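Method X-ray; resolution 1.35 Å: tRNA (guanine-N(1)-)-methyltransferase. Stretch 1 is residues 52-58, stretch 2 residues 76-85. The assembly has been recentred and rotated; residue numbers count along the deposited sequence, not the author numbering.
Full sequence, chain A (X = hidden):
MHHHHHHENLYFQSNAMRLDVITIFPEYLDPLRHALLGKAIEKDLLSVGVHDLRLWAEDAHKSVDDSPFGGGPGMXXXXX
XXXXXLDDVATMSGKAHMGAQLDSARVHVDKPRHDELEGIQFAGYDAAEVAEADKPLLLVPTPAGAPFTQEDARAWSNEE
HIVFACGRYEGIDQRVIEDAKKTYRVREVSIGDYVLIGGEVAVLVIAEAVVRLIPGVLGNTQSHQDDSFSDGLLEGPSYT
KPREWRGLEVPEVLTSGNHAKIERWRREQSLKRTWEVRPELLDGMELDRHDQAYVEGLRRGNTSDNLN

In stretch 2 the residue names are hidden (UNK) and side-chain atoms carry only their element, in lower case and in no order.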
# COMPACT_ATOMS: atom_id res chain seq x y z
N ASP A 52 3.19 -9.80 -19.92
CA ASP A 52 2.00 -9.14 -20.44
C ASP A 52 0.89 -10.17 -20.57
O ASP A 52 0.98 -11.09 -21.38
CB ASP A 52 2.34 -8.55 -21.81
CG ASP A 52 1.26 -7.65 -22.38
OD1 ASP A 52 0.11 -7.70 -21.90
OD2 ASP A 52 1.58 -6.88 -23.32
N LEU A 53 -0.18 -9.98 -19.80
CA LEU A 53 -1.33 -10.88 -19.86
C LEU A 53 -1.86 -11.05 -21.27
O LEU A 53 -2.40 -12.11 -21.61
CB LEU A 53 -2.42 -10.34 -18.94
CG LEU A 53 -3.72 -11.15 -18.84
CD1 LEU A 53 -3.49 -12.50 -18.19
CD2 LEU A 53 -4.79 -10.33 -18.14
N ARG A 54 -1.74 -10.01 -22.11
CA ARG A 54 -2.27 -10.10 -23.46
C ARG A 54 -1.57 -11.14 -24.32
O ARG A 54 -2.12 -11.55 -25.35
CB ARG A 54 -2.19 -8.73 -24.14
CG ARG A 54 -3.13 -7.74 -23.50
CD ARG A 54 -3.29 -6.46 -24.32
NE ARG A 54 -3.78 -5.42 -23.42
CZ ARG A 54 -5.05 -5.20 -23.11
NH1 ARG A 54 -6.01 -5.94 -23.63
NH2 ARG A 54 -5.34 -4.26 -22.24
N LEU A 55 -0.39 -11.60 -23.91
CA LEU A 55 0.25 -12.69 -24.65
C LEU A 55 -0.67 -13.90 -24.72
O LEU A 55 -0.56 -14.69 -25.65
CB LEU A 55 1.54 -13.10 -23.95
CG LEU A 55 2.71 -12.12 -24.05
CD1 LEU A 55 3.87 -12.61 -23.18
CD2 LEU A 55 3.15 -11.96 -25.49
N TRP A 56 -1.57 -14.05 -23.75
CA TRP A 56 -2.46 -15.19 -23.67
C TRP A 56 -3.86 -14.90 -24.20
O TRP A 56 -4.75 -15.74 -24.08
CB TRP A 56 -2.52 -15.70 -22.22
CG TRP A 56 -1.24 -16.37 -21.79
CD1 TRP A 56 -0.93 -17.68 -21.95
CD2 TRP A 56 -0.11 -15.76 -21.14
NE1 TRP A 56 0.33 -17.94 -21.46
CE2 TRP A 56 0.84 -16.78 -20.94
CE3 TRP A 56 0.17 -14.47 -20.70
CZ2 TRP A 56 2.06 -16.54 -20.30
CZ3 TRP A 56 1.37 -14.24 -20.08
CH2 TRP A 56 2.31 -15.26 -19.88
N ALA A 57 -4.08 -13.73 -24.80
CA ALA A 57 -5.37 -13.42 -25.39
C ALA A 57 -5.41 -13.95 -26.82
O ALA A 57 -4.47 -13.74 -27.59
CB ALA A 57 -5.63 -11.91 -25.38
N GLU A 58 -6.49 -14.63 -27.17
CA GLU A 58 -6.54 -15.37 -28.43
C GLU A 58 -7.04 -14.52 -29.59
O GLU A 58 -6.45 -14.54 -30.67
CB GLU A 58 -7.43 -16.61 -28.28
CG GLU A 58 -6.84 -17.70 -27.39
CD GLU A 58 -5.60 -18.36 -27.99
OE1 GLU A 58 -5.00 -17.79 -28.93
OE2 GLU A 58 -5.24 -19.46 -27.53
N UNK A 76 -14.90 -7.46 -16.21
CA UNK A 76 -14.27 -8.50 -15.41
C UNK A 76 -13.24 -9.20 -16.28
O UNK A 76 -13.51 -9.47 -17.45
c UNK A 76 -14.71 -10.66 -14.18
c UNK A 76 -15.33 -9.51 -14.92
c UNK A 76 -16.37 -8.80 -14.07
N UNK A 77 -12.08 -9.49 -15.73
CA UNK A 77 -11.07 -10.16 -16.53
C UNK A 77 -11.36 -11.64 -16.76
O UNK A 77 -11.88 -12.33 -15.88
se UNK A 77 -7.49 -8.25 -15.04
c UNK A 77 -9.69 -10.02 -15.93
c UNK A 77 -6.62 -7.34 -16.49
c UNK A 77 -9.24 -8.57 -15.73
N UNK A 78 -10.98 -12.10 -17.97
CA UNK A 78 -11.51 -13.33 -18.53
C UNK A 78 -10.77 -14.56 -18.02
O UNK A 78 -9.53 -14.60 -18.08
c UNK A 78 -11.88 -12.39 -22.32
c UNK A 78 -12.20 -12.34 -20.81
c UNK A 78 -13.02 -11.94 -23.19
n UNK A 78 -12.64 -11.89 -24.64
c UNK A 78 -11.32 -13.30 -20.06
N UNK A 79 -11.48 -15.61 -17.59
CA UNK A 79 -10.80 -16.86 -17.23
C UNK A 79 -10.07 -17.52 -18.37
O UNK A 79 -9.03 -18.15 -18.14
c UNK A 79 -12.92 -15.66 -17.32
c UNK A 79 -11.93 -17.77 -16.72
c UNK A 79 -13.09 -16.96 -16.58
N UNK A 80 -10.57 -17.40 -19.60
CA UNK A 80 -9.93 -18.08 -20.73
C UNK A 80 -8.58 -17.47 -21.10
O UNK A 80 -7.82 -18.07 -21.86
o UNK A 80 -11.20 -16.75 -22.27
c UNK A 80 -12.12 -18.94 -21.69
c UNK A 80 -10.84 -18.10 -21.95
N UNK A 81 -8.26 -16.29 -20.56
CA UNK A 81 -6.93 -15.68 -20.67
C UNK A 81 -6.10 -15.94 -19.42
O UNK A 81 -4.96 -16.40 -19.51
c UNK A 81 -7.88 -13.97 -22.25
c UNK A 81 -5.70 -13.52 -21.08
c UNK A 81 -7.08 -14.18 -20.97
N UNK A 82 -6.70 -15.72 -18.24
CA UNK A 82 -5.97 -15.88 -16.99
C UNK A 82 -5.54 -17.32 -16.71
O UNK A 82 -4.45 -17.54 -16.16
c UNK A 82 -3.14 -13.16 -14.05
n UNK A 82 -6.69 -11.69 -15.44
c UNK A 82 -5.31 -13.40 -15.00
c UNK A 82 -3.30 -11.77 -14.04
c UNK A 82 -6.51 -13.93 -15.56
c UNK A 82 -7.32 -12.85 -15.82
c UNK A 82 -5.45 -12.00 -14.94
c UNK A 82 -4.13 -13.98 -14.54
c UNK A 82 -6.79 -15.35 -15.81
c UNK A 82 -4.45 -11.17 -14.46
N UNK A 83 -6.39 -18.29 -16.98
CA UNK A 83 -6.07 -19.66 -16.67
C UNK A 83 -4.81 -20.14 -17.37
O UNK A 83 -3.85 -20.61 -16.75
N UNK A 84 -4.77 -20.01 -18.70
CA UNK A 84 -3.54 -20.38 -19.43
C UNK A 84 -2.31 -19.60 -18.97
O UNK A 84 -1.22 -20.17 -18.89
c UNK A 84 -5.42 -20.35 -20.91
c UNK A 84 -5.90 -19.76 -19.62
c UNK A 84 -3.91 -20.12 -20.89
N UNK A 85 -2.46 -18.30 -18.68
CA UNK A 85 -1.33 -17.51 -18.21
C UNK A 85 -0.78 -18.07 -16.91
O UNK A 85 0.43 -18.24 -16.75
c UNK A 85 -1.78 -16.06 -18.03

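Position 76 carries three carbons, one bearing the other two, and lies beyond reach of stretch 1: a beta-branched strand residue, Val 76. At position 77 two carbons, a selenium and a terminal carbon run unbranched, and that last carbon stops 3.9 Å from Leu 53 CD2. Selenium within an unbranched chain, a selenoether, identifies selenomethionine, Met 77, its CE being the touching atom.

Position 78 has four carbons in a row ending in nitrogen, which makes it Lys 78. Its CB points toward stretch 1 without making contact; its place is the N-cap, and its O accepts the first helical hydrogen bonds. Three carbons at position 79 close a ring onto the backbone N. This is Pro 79, at home in a first helical turn, where its N need donate nothing. Position 80 shows one carbon carrying an oxygen and a carbon, hence Thr 80, exposed, its side chain out of contact with stretch 1.

Position 81 again has one carbon bearing two. One branch lies 3.6 Å from Leu 53 O and the other 4.1 Å from Ala 57 CA. It is Val 81, with CG1 also 3.8 Å from Leu 53 CD1 and its CA 5.4 Å from Trp 56 CA.

At position 82 one carbon leads into fused five- and six-membered rings holding eight carbons and a nitrogen: Trp 82. Its CB points away, yet the ring end comes back, and Leu 53 CD1 sits over one face, 3.8 Å from the six-membered centroid in a CH-pi contact. NE1 lies 3.6 Å from Leu 53 CD2, is buried by the contact and has no polar partner anywhere in the model.

Position 83 has no side-chain atoms and is Gly 83; an ideal CB there would be crowded by the next residue. Position 84 closes three carbons onto its N, giving Pro 84, whose CB is 4.0 Å from Trp 56 CD1; an ideal CB on Gly 83 would lie 3.0 Å from Pro 84 CD. Lacking an amide hydrogen, Pro 84 leaves the helix kinked. The single carbon of position 85 makes Ala 85, its CB 3.5 Å from Trp 56 CD2.

The contact is built from shape, with no hydrogen bond across it. Two reciprocal CH-pi contacts organise it: Leu 53 covers Trp 82, while Ala 85 CA stands 3.5 Å from the centroid of the Trp 56 five-membered ring, nearly on its normal. Ala 85 lays both its CA and its CB over the face of that ring. Val 81 packs beside them, touching Leu 53, Trp 56 and Ala 57, and the Ala 85 CB touches both Leu 53 and Trp 56. The 3-10 turn presents Leu 53 and Trp 56 together toward the helix.

Stretch 2 76-85: VMKPTVWGPA
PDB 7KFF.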